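Local atomic coordinates of putative lipoprotein (Bacteroides fragilis, PDB entry 3QNK), a protein that is an uncharacterised SusD-like protein, a putative outer-membrane lipoprotein that probably binds glycans at the cell surface for uptake, as in other SusD family members. Residues N88-R93 with R106-V111; W228-K233 with W364-N369; I239-Y244 with S383-I388. All coordinates share one frame; numbering follows the deposited sequence.

In the fold
The three contacts sample three ways in which parts of a SusD-like fold meet: helix on helix, loop on loop and strand beside strand. Contact 1 is a helix pair in the N-terminal part, its centre about 26 Å from the centre of the chain. Contact 3, a two-strand pairing, lies more centrally, and contact 2 joins two loops beside it; their centres are about 11 Å apart. These two touch directly: Trp228 packs on Ile387 and Trp364 on Trp386, and their segments alternate along the chain. Contact 1 stands apart, its centre about 23 Å from that of contact 3 and 33 Å from that of contact 2. An acetate ion, probably from the crystallisation liquor, lies about 4 Å from the side chain of Ile388.

Contact 1: residues N88-R93 with R106-V111; sequences NRFFER and RLTGEV
Val111 is held between two phenylalanine rings, one methyl for each. Its CG2 sits over the middle of the Phe90 ring, 3.5 Å from the ring centroid and 12° off the ring normal, a CH-pi contact over the face. The other methyl, CG1, lies over a face of the Phe91 ring at 4.0 Å from the centroid; here the methyl lies farther off the normal, and the nearest ring atom is CZ at 3.6 Å from CG1. The two rings reach the valine differently. Phe90 leaves its helix toward the opposite one with CG anti to the backbone N (chi1 179°), and its side chain meets Val111 at an oblique angle. Phe91, by contrast, starts beside its own backbone N and meets Val111 tip to tip.

Helices 76-93 and 101-126 follow one another in the chain and run nearly antiparallel, their short segments 153° apart in direction, with axes 10.4 Å apart at closest approach. They form a helical hairpin of the kind from which the alpha-alpha superhelix of this TPR-related family is built. Between the axes lie the two phenylalanine rings from one helix and Leu107, Thr108 and Val111 from the other.

Thr108, one turn before Val111, serves both rings. Its CG2 lies at the edge of Phe91, near the ring plane, 3.8 Å from CE1. Its OG1 approaches the rim of Phe90 in plane, but the polar partner of this hydroxyl is the carbonyl of Lys104 in its own helix. Leu107 adds CB, 4.0 Å from Phe90 CZ, and the leucine and phenylalanine side chains cross at about a right angle. Beyond the pair, Tyr23 and Val24 of helix 17-29 pack on Phe90, Leu27 of that helix on Val111, while the ring of His112 meets that of Phe91.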
loop_
_atom_site.group_PDB
_atom_site.type_symbol
_atom_site.label_atom_id
_atom_site.label_comp_id
_atom_site.label_asym_id
_atom_site.label_seq_id
_atom_site.Cartn_x
_atom_site.Cartn_y
_atom_site.Cartn_z
ATOM N N ASN B 88 -7.513 17.699 -0.340
ATOM C CA ASN B 88 -8.868 18.135 0.013
ATOM C C ASN B 88 -8.944 18.609 1.450
ATOM O O ASN B 88 -9.694 19.545 1.735
ATOM C CB ASN B 88 -9.875 17.021 -0.237
ATOM C CG ASN B 88 -10.050 16.665 -1.688
ATOM O OD1 ASN B 88 -9.813 17.477 -2.592
ATOM N ND2 ASN B 88 -10.494 15.438 -1.939
ATOM N N ARG B 89 -8.150 17.994 2.342
ATOM C CA ARG B 89 -8.091 18.421 3.731
ATOM C C ARG B 89 -7.482 19.792 3.820
ATOM O O ARG B 89 -8.000 20.639 4.537
ATOM C CB ARG B 89 -7.289 17.438 4.575
ATOM C CG ARG B 89 -7.027 17.947 5.990
ATOM C CD ARG B 89 -8.180 17.704 6.934
ATOM N NE ARG B 89 -7.771 16.771 7.974
ATOM C CZ ARG B 89 -8.378 15.621 8.241
ATOM N NH1 ARG B 89 -9.441 15.241 7.535
ATOM N NH2 ARG B 89 -7.922 14.832 9.203
ATOM N N PHE B 90 -6.372 20.019 3.091
ATOM C CA PHE B 90 -5.713 21.319 3.054
ATOM C C PHE B 90 -6.755 22.376 2.698
ATOM O O PHE B 90 -6.973 23.322 3.477
ATOM C CB PHE B 90 -4.549 21.323 2.043
ATOM C CG PHE B 90 -3.834 22.660 1.940
ATOM C CD1 PHE B 90 -4.293 23.652 1.076
ATOM C CD2 PHE B 90 -2.710 22.930 2.715
ATOM C CE1 PHE B 90 -3.655 24.889 1.013
ATOM C CE2 PHE B 90 -2.064 24.159 2.630
ATOM C CZ PHE B 90 -2.525 25.117 1.762
ATOM N N PHE B 91 -7.461 22.150 1.553
ATOM C CA PHE B 91 -8.484 23.057 1.040
ATOM C C PHE B 91 -9.612 23.325 2.067
ATOM O O PHE B 91 -10.082 24.460 2.158
ATOM C CB PHE B 91 -9.059 22.532 -0.273
ATOM C CG PHE B 91 -8.086 22.554 -1.425
ATOM C CD1 PHE B 91 -7.426 23.728 -1.777
ATOM C CD2 PHE B 91 -7.873 21.415 -2.198
ATOM C CE1 PHE B 91 -6.532 23.745 -2.852
ATOM C CE2 PHE B 91 -6.995 21.437 -3.278
ATOM C CZ PHE B 91 -6.332 22.598 -3.601
ATOM N N GLU B 92 -9.980 22.320 2.870
ATOM C CA GLU B 92 -10.990 22.455 3.918
ATOM C C GLU B 92 -10.519 23.313 5.087
ATOM O O GLU B 92 -11.305 24.095 5.622
ATOM C CB GLU B 92 -11.401 21.075 4.481
ATOM C CG GLU B 92 -12.307 20.248 3.579
ATOM C CD GLU B 92 -12.722 18.875 4.083
ATOM O OE1 GLU B 92 -12.133 18.382 5.075
ATOM O OE2 GLU B 92 -13.642 18.287 3.468
ATOM N N ARG B 93 -9.260 23.147 5.513
ATOM C CA ARG B 93 -8.759 23.789 6.729
ATOM C C ARG B 93 -7.943 25.076 6.510
ATOM O O ARG B 93 -7.725 25.797 7.490
ATOM C CB ARG B 93 -7.915 22.780 7.535
ATOM C CG ARG B 93 -8.627 21.454 7.875
ATOM C CD ARG B 93 -8.796 21.251 9.363
ATOM N NE ARG B 93 -9.581 22.335 9.949
ATOM C CZ ARG B 93 -9.479 22.764 11.202
ATOM N NH1 ARG B 93 -8.614 22.198 12.038
ATOM N NH2 ARG B 93 -10.237 23.766 11.629
ATOM N N ARG B 106 -0.300 31.563 -2.405
ATOM C CA ARG B 106 0.776 30.845 -3.096
ATOM C C ARG B 106 0.728 29.345 -2.692
ATOM O O ARG B 106 0.705 28.497 -3.585
ATOM C CB ARG B 106 2.150 31.515 -2.801
ATOM C CG ARG B 106 3.418 30.727 -3.206
ATOM C CD ARG B 106 4.017 30.052 -1.971
ATOM N NE ARG B 106 5.458 30.250 -1.777
ATOM C CZ ARG B 106 6.011 31.338 -1.243
ATOM N NH1 ARG B 106 5.258 32.381 -0.912
ATOM N NH2 ARG B 106 7.322 31.403 -1.069
ATOM N N LEU B 107 0.626 29.025 -1.368
ATOM C CA LEU B 107 0.539 27.634 -0.895
ATOM C C LEU B 107 -0.681 26.931 -1.468
ATOM O O LEU B 107 -0.553 25.798 -1.929
ATOM C CB LEU B 107 0.512 27.527 0.633
ATOM C CG LEU B 107 1.756 27.958 1.407
ATOM C CD1 LEU B 107 1.478 27.989 2.912
ATOM C CD2 LEU B 107 2.959 27.080 1.090
ATOM N N THR B 108 -1.854 27.607 -1.479
ATOM C CA THR B 108 -3.097 27.047 -2.038
ATOM C C THR B 108 -2.880 26.684 -3.520
ATOM O O THR B 108 -3.327 25.629 -3.948
ATOM C CB THR B 108 -4.273 28.002 -1.829
ATOM O OG1 THR B 108 -4.330 28.345 -0.447
ATOM C CG2 THR B 108 -5.602 27.395 -2.235
ATOM N N GLY B 109 -2.155 27.530 -4.252
ATOM C CA GLY B 109 -1.812 27.314 -5.650
ATOM C C GLY B 109 -1.009 26.048 -5.844
ATOM O O GLY B 109 -1.286 25.285 -6.762
ATOM N N GLU B 110 -0.062 25.778 -4.931
ATOM C CA GLU B 110 0.793 24.592 -4.950
ATOM C C GLU B 110 -0.040 23.336 -4.746
ATOM O O GLU B 110 0.182 22.349 -5.443
ATOM C CB GLU B 110 1.904 24.678 -3.889
ATOM C CG GLU B 110 2.727 25.961 -3.909
ATOM C CD GLU B 110 4.012 25.930 -3.107
ATOM O OE1 GLU B 110 4.837 25.028 -3.361
ATOM O OE2 GLU B 110 4.235 26.843 -2.281
ATOM N N VAL B 111 -1.041 23.388 -3.857
ATOM C CA VAL B 111 -1.940 22.261 -3.585
ATOM C C VAL B 111 -2.874 22.041 -4.787
ATOM O O VAL B 111 -3.154 20.876 -5.111
ATOM C CB VAL B 111 -2.703 22.439 -2.254
ATOM C CG1 VAL B 111 -3.494 21.187 -1.909
ATOM C CG2 VAL B 111 -1.728 22.756 -1.119
#

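Contact 2: residues W228-K233 with W364-N369; sequences WWTTNK and WIDYDN
Trp229 and Asn369 meet through similar first torsions, each with CG beside its own backbone N (chi1 -67° and -57°), whereas Asp366 sends CG anti to its N (chi1 -158°). The amide nitrogen ND2 of Asn369 stands over the Trp229 indole, 3.2 Å from CD2, with the amide plane almost perpendicular to the ring; weak hydrogen bonds to the Asp366 carboxylate also hold it. Asp366 OD1 lies over a face of the same indole, its carboxylate nearly parallel to the ring, and also accepts from the backbone N of Asn369 at 2.9 Å, an Asx motif; Asp366 is also the centre of an inverse gamma turn. At the indole edge, Trp229 NE1 donates to Asp368 OD2 at 3.2 Å, in the ring plane but from above the carboxylate plane. Farther along, the edge of Trp364 points to the face of Trp228 in a T-shaped pair, and Trp364 CB lies 3.6 Å from Trp228 CD1. Two loops, one after helix 221-225 and one before strand 384-387, are thus joined. Asp368 OD2 also forms a salt bridge with Arg225, so its negative charge is probably balanced there while the same oxygen holds the indole N-H.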
loop_
_atom_site.group_PDB
_atom_site.type_symbol
_atom_site.label_atom_id
_atom_site.label_comp_id
_atom_site.label_asym_id
_atom_site.label_seq_id
_atom_site.Cartn_x
_atom_site.Cartn_y
_atom_site.Cartn_z
ATOM N N TRP B 228 19.894 15.998 -17.366
ATOM C CA TRP B 228 19.608 15.136 -16.230
ATOM C C TRP B 228 20.681 15.126 -15.155
ATOM O O TRP B 228 20.453 14.494 -14.109
ATOM C CB TRP B 228 19.367 13.724 -16.737
ATOM C CG TRP B 228 18.078 13.686 -17.485
ATOM C CD1 TRP B 228 16.829 13.639 -16.943
ATOM C CD2 TRP B 228 17.901 13.932 -18.886
ATOM N NE1 TRP B 228 15.884 13.817 -17.920
ATOM C CE2 TRP B 228 16.513 13.948 -19.134
ATOM C CE3 TRP B 228 18.785 14.078 -19.971
ATOM C CZ2 TRP B 228 15.978 14.100 -20.430
ATOM C CZ3 TRP B 228 18.259 14.269 -21.247
ATOM C CH2 TRP B 228 16.869 14.285 -21.467
ATOM N N TRP B 229 21.822 15.836 -15.373
ATOM C CA TRP B 229 22.894 15.843 -14.378
ATOM C C TRP B 229 22.473 16.552 -13.140
ATOM O O TRP B 229 21.861 17.625 -13.207
ATOM C CB TRP B 229 24.185 16.502 -14.882
ATOM C CG TRP B 229 24.897 15.785 -15.979
ATOM C CD1 TRP B 229 24.582 14.574 -16.523
ATOM C CD2 TRP B 229 26.036 16.262 -16.687
ATOM N NE1 TRP B 229 25.448 14.274 -17.538
ATOM C CE2 TRP B 229 26.362 15.288 -17.658
ATOM C CE3 TRP B 229 26.819 17.424 -16.600
ATOM C CZ2 TRP B 229 27.427 15.447 -18.548
ATOM C CZ3 TRP B 229 27.885 17.575 -17.475
ATOM C CH2 TRP B 229 28.186 16.589 -18.429
ATOM N N THR B 230 22.826 15.952 -11.995
ATOM C CA THR B 230 22.562 16.499 -10.667
ATOM C C THR B 230 23.431 17.755 -10.497
ATOM O O THR B 230 22.986 18.712 -9.853
ATOM C CB THR B 230 22.759 15.431 -9.605
ATOM O OG1 THR B 230 23.951 14.717 -9.904
ATOM C CG2 THR B 230 21.591 14.427 -9.572
ATOM N N THR B 231 24.603 17.810 -11.182
ATOM C CA THR B 231 25.483 18.993 -11.178
ATOM C C THR B 231 24.975 20.069 -12.177
ATOM O O THR B 231 25.650 21.074 -12.409
ATOM C CB THR B 231 26.948 18.611 -11.489
ATOM O OG1 THR B 231 27.018 17.883 -12.708
ATOM C CG2 THR B 231 27.621 17.849 -10.357
ATOM N N ASN B 232 23.801 19.853 -12.778
ATOM C CA ASN B 232 23.215 20.807 -13.723
ATOM C C ASN B 232 21.732 20.952 -13.446
ATOM O O ASN B 232 20.992 21.436 -14.297
ATOM C CB ASN B 232 23.474 20.388 -15.173
ATOM C CG ASN B 232 23.342 21.517 -16.165
ATOM O OD1 ASN B 232 23.688 22.687 -15.890
ATOM N ND2 ASN B 232 22.826 21.192 -17.340
ATOM N N LYS B 233 21.314 20.592 -12.210
ATOM C CA LYS B 233 19.932 20.616 -11.710
ATOM C C LYS B 233 19.284 22.020 -11.831
ATOM O O LYS B 233 18.055 22.118 -11.740
ATOM C CB LYS B 233 19.889 20.129 -10.244
ATOM N N TRP B 364 18.744 9.668 -17.923
ATOM C CA TRP B 364 18.748 10.110 -16.536
ATOM C C TRP B 364 19.690 9.282 -15.642
ATOM O O TRP B 364 19.762 9.586 -14.453
ATOM C CB TRP B 364 17.318 10.180 -15.965
ATOM C CG TRP B 364 16.404 9.104 -16.466
ATOM C CD1 TRP B 364 15.520 9.187 -17.505
ATOM C CD2 TRP B 364 16.376 7.740 -16.022
ATOM N NE1 TRP B 364 14.908 7.961 -17.705
ATOM C CE2 TRP B 364 15.417 7.058 -16.811
ATOM C CE3 TRP B 364 17.054 7.033 -15.010
ATOM C CZ2 TRP B 364 15.097 5.717 -16.602
ATOM C CZ3 TRP B 364 16.738 5.704 -14.808
ATOM C CH2 TRP B 364 15.770 5.058 -15.599
ATOM N N ILE B 365 20.426 8.286 -16.182
ATOM C CA ILE B 365 21.453 7.603 -15.391
ATOM C C ILE B 365 22.754 8.391 -15.647
ATOM O O ILE B 365 23.210 8.457 -16.789
ATOM C CB ILE B 365 21.613 6.080 -15.625
ATOM C CG1 ILE B 365 20.306 5.343 -15.289
ATOM C CG2 ILE B 365 22.762 5.539 -14.740
ATOM C CD1 ILE B 365 20.262 3.885 -15.714
ATOM N N ASP B 366 23.313 9.038 -14.593
ATOM C CA ASP B 366 24.511 9.871 -14.688
ATOM C C ASP B 366 25.794 9.016 -14.750
ATOM O O ASP B 366 26.620 9.061 -13.839
ATOM C CB ASP B 366 24.572 10.871 -13.521
ATOM C CG ASP B 366 25.431 12.118 -13.726
ATOM O OD1 ASP B 366 26.235 12.143 -14.706
ATOM O OD2 ASP B 366 25.298 13.072 -12.909
ATOM N N TYR B 367 25.974 8.274 -15.861
ATOM C CA TYR B 367 27.169 7.499 -16.149
ATOM C C TYR B 367 28.343 8.450 -16.475
ATOM O O TYR B 367 29.500 8.034 -16.464
ATOM C CB TYR B 367 26.929 6.559 -17.325
ATOM C CG TYR B 367 26.039 5.367 -17.066
ATOM C CD1 TYR B 367 26.335 4.456 -16.052
ATOM C CD2 TYR B 367 24.991 5.057 -17.931
ATOM C CE1 TYR B 367 25.560 3.313 -15.853
ATOM C CE2 TYR B 367 24.210 3.916 -17.741
ATOM C CZ TYR B 367 24.505 3.045 -16.703
ATOM O OH TYR B 367 23.747 1.920 -16.505
ATOM N N ASP B 368 28.040 9.730 -16.767
ATOM C CA ASP B 368 29.057 10.737 -17.045
ATOM C C ASP B 368 29.820 11.124 -15.767
ATOM O O ASP B 368 31.054 11.148 -15.771
ATOM C CB ASP B 368 28.429 12.002 -17.664
ATOM C CG ASP B 368 27.902 11.841 -19.076
ATOM O OD1 ASP B 368 28.719 11.674 -19.991
ATOM O OD2 ASP B 368 26.663 11.898 -19.260
ATOM N N ASN B 369 29.091 11.414 -14.673
ATOM C CA ASN B 369 29.703 11.942 -13.456
ATOM C C ASN B 369 29.759 11.013 -12.276
ATOM O O ASN B 369 30.745 11.042 -11.542
ATOM C CB ASN B 369 28.947 13.191 -13.031
ATOM C CG ASN B 369 28.924 14.245 -14.110
ATOM O OD1 ASN B 369 29.969 14.789 -14.481
ATOM N ND2 ASN B 369 27.753 14.519 -14.663
#

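Contact 3: residues I239-Y244 with S383-I388; sequences IFDVQY and STNWII
Strands 241-244 and 384-387 run antiparallel, 155° apart in direction, and Val242 with Trp386 and Tyr244 with Thr384 are the hydrogen-bonded pairs, each joined by two backbone bonds. Between them, the non-hydrogen-bonded pair Gln243 and Asn385 is bridged by side chains instead. Gln243 bends at chi2 (72°), and its NE2 donates to Asn385 OD1 at 2.9 Å in a fairly straight bond of 161°; the oxygen lies in the amide plane of Gln243, whereas the donor stands above the carbonyl plane of Asn385. Asp241 OD2 lies 2.8 Å from that same OD1, but both are acceptors, so the approach is not a bond.

Val242 and Trp386 share the other face: Val242 CG2 lies 3.9 Å from Trp386 CB and near the plane of the indole at its edge. The same methyl meets Ile388 CD1 at 3.8 Å. That isoleucine tip also sits at the edge of the Phe240 ring, 3.9 Å from CE2, with the two side chains side by side and pointing the same way. Met253 of helix 253-257 packs on Tyr244, Thr384 and Trp386. At the other end Ile239 and Phe240, which both touch Ala183 of helix 181-194, face Leu389 in a classic beta bulge; strand 238-244 is the middle strand of a three-stranded antiparallel sheet, between 384-387 and 389-390.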
loop_
_atom_site.group_PDB
_atom_site.type_symbol
_atom_site.label_atom_id
_atom_site.label_comp_id
_atom_site.label_asym_id
_atom_site.label_seq_id
_atom_site.Cartn_x
_atom_site.Cartn_y
_atom_site.Cartn_z
ATOM N N ILE B 239 11.326 22.415 -16.018
ATOM C CA ILE B 239 10.129 23.167 -15.630
ATOM C C ILE B 239 9.679 22.632 -14.257
ATOM O O ILE B 239 9.430 23.423 -13.363
ATOM C CB ILE B 239 9.015 23.134 -16.706
ATOM C CG1 ILE B 239 9.449 23.928 -17.953
ATOM C CG2 ILE B 239 7.720 23.688 -16.157
ATOM C CD1 ILE B 239 8.513 23.839 -19.190
ATOM N N PHE B 240 9.619 21.302 -14.085
ATOM C CA PHE B 240 9.263 20.638 -12.832
ATOM C C PHE B 240 9.987 19.311 -12.720
ATOM O O PHE B 240 9.948 18.503 -13.649
ATOM C CB PHE B 240 7.727 20.435 -12.674
ATOM C CG PHE B 240 7.327 20.017 -11.271
ATOM C CD1 PHE B 240 7.299 20.942 -10.228
ATOM C CD2 PHE B 240 7.021 18.699 -10.986
ATOM C CE1 PHE B 240 6.976 20.546 -8.927
ATOM C CE2 PHE B 240 6.678 18.307 -9.687
ATOM C CZ PHE B 240 6.651 19.234 -8.669
ATOM N N ASP B 241 10.642 19.087 -11.574
ATOM C CA ASP B 241 11.363 17.842 -11.303
ATOM C C ASP B 241 11.280 17.424 -9.828
ATOM O O ASP B 241 10.799 18.177 -8.977
ATOM C CB ASP B 241 12.843 17.943 -11.734
ATOM C CG ASP B 241 13.715 18.974 -11.008
ATOM O OD1 ASP B 241 13.198 19.668 -10.082
ATOM O OD2 ASP B 241 14.905 19.099 -11.370
ATOM N N VAL B 242 11.753 16.202 -9.556
ATOM C CA VAL B 242 11.886 15.584 -8.245
ATOM C C VAL B 242 13.233 14.858 -8.214
ATOM O O VAL B 242 13.598 14.198 -9.190
ATOM C CB VAL B 242 10.704 14.661 -7.813
ATOM C CG1 VAL B 242 9.483 15.470 -7.424
ATOM C CG2 VAL B 242 10.351 13.652 -8.870
ATOM N N GLN B 243 13.989 15.022 -7.131
ATOM C CA GLN B 243 15.252 14.307 -6.953
ATOM C C GLN B 243 14.866 13.057 -6.193
ATOM O O GLN B 243 14.578 13.116 -5.000
ATOM C CB GLN B 243 16.342 15.158 -6.264
ATOM C CG GLN B 243 16.831 16.336 -7.114
ATOM C CD GLN B 243 15.816 17.464 -7.224
ATOM O OE1 GLN B 243 15.266 17.947 -6.226
ATOM N NE2 GLN B 243 15.513 17.886 -8.443
ATOM N N TYR B 244 14.667 11.965 -6.941
ATOM C CA TYR B 244 14.192 10.698 -6.402
ATOM C C TYR B 244 15.343 9.861 -5.902
ATOM O O TYR B 244 16.189 9.434 -6.687
ATOM C CB TYR B 244 13.368 9.948 -7.465
ATOM C CG TYR B 244 12.844 8.584 -7.054
ATOM C CD1 TYR B 244 11.964 8.444 -5.984
ATOM C CD2 TYR B 244 13.154 7.449 -7.792
ATOM C CE1 TYR B 244 11.461 7.197 -5.620
ATOM C CE2 TYR B 244 12.649 6.198 -7.445
ATOM C CZ TYR B 244 11.798 6.077 -6.361
ATOM O OH TYR B 244 11.296 4.841 -6.040
ATOM N N SER B 383 20.677 9.295 -6.043
ATOM C CA SER B 383 19.429 9.887 -6.495
ATOM C C SER B 383 19.415 10.105 -7.998
ATOM O O SER B 383 20.461 10.244 -8.654
ATOM C CB SER B 383 19.191 11.216 -5.800
ATOM O OG SER B 383 20.206 12.120 -6.194
ATOM N N THR B 384 18.200 10.197 -8.509
ATOM C CA THR B 384 17.890 10.446 -9.900
ATOM C C THR B 384 17.125 11.770 -9.960
ATOM O O THR B 384 16.288 12.059 -9.114
ATOM C CB THR B 384 17.157 9.219 -10.505
ATOM O OG1 THR B 384 18.153 8.258 -10.878
ATOM C CG2 THR B 384 16.298 9.570 -11.732
ATOM N N ASN B 385 17.459 12.586 -10.939
ATOM C CA ASN B 385 16.796 13.853 -11.168
ATOM C C ASN B 385 15.684 13.549 -12.168
ATOM O O ASN B 385 15.886 13.567 -13.401
ATOM C CB ASN B 385 17.804 14.938 -11.643
ATOM C CG ASN B 385 17.267 16.363 -11.663
ATOM O OD1 ASN B 385 16.244 16.695 -11.035
ATOM N ND2 ASN B 385 17.983 17.256 -12.365
ATOM N N TRP B 386 14.524 13.154 -11.616
ATOM C CA TRP B 386 13.352 12.807 -12.417
ATOM C C TRP B 386 12.660 14.079 -12.884
ATOM O O TRP B 386 12.057 14.780 -12.072
ATOM C CB TRP B 386 12.391 11.896 -11.625
ATOM C CG TRP B 386 11.314 11.301 -12.478
ATOM C CD1 TRP B 386 9.969 11.498 -12.358
ATOM C CD2 TRP B 386 11.499 10.444 -13.621
ATOM N NE1 TRP B 386 9.297 10.808 -13.352
ATOM C CE2 TRP B 386 10.216 10.165 -14.147
ATOM C CE3 TRP B 386 12.631 9.940 -14.290
ATOM C CZ2 TRP B 386 10.034 9.368 -15.282
ATOM C CZ3 TRP B 386 12.448 9.170 -15.429
ATOM C CH2 TRP B 386 11.163 8.863 -15.895
ATOM N N ILE B 387 12.794 14.397 -14.175
ATOM C CA ILE B 387 12.219 15.615 -14.744
ATOM C C ILE B 387 10.838 15.306 -15.314
ATOM O O ILE B 387 10.700 14.755 -16.422
ATOM C CB ILE B 387 13.150 16.275 -15.775
ATOM C CG1 ILE B 387 14.552 16.468 -15.152
ATOM C CG2 ILE B 387 12.540 17.588 -16.243
ATOM C CD1 ILE B 387 15.677 16.749 -16.137
ATOM N N ILE B 388 9.819 15.673 -14.540
ATOM C CA ILE B 388 8.419 15.450 -14.894
ATOM C C ILE B 388 8.053 16.406 -16.043
ATOM O O ILE B 388 7.426 15.979 -16.991
ATOM C CB ILE B 388 7.494 15.569 -13.630
ATOM C CG1 ILE B 388 7.877 14.483 -12.577
ATOM C CG2 ILE B 388 6.025 15.421 -14.008
ATOM C CD1 ILE B 388 7.464 14.740 -11.136
#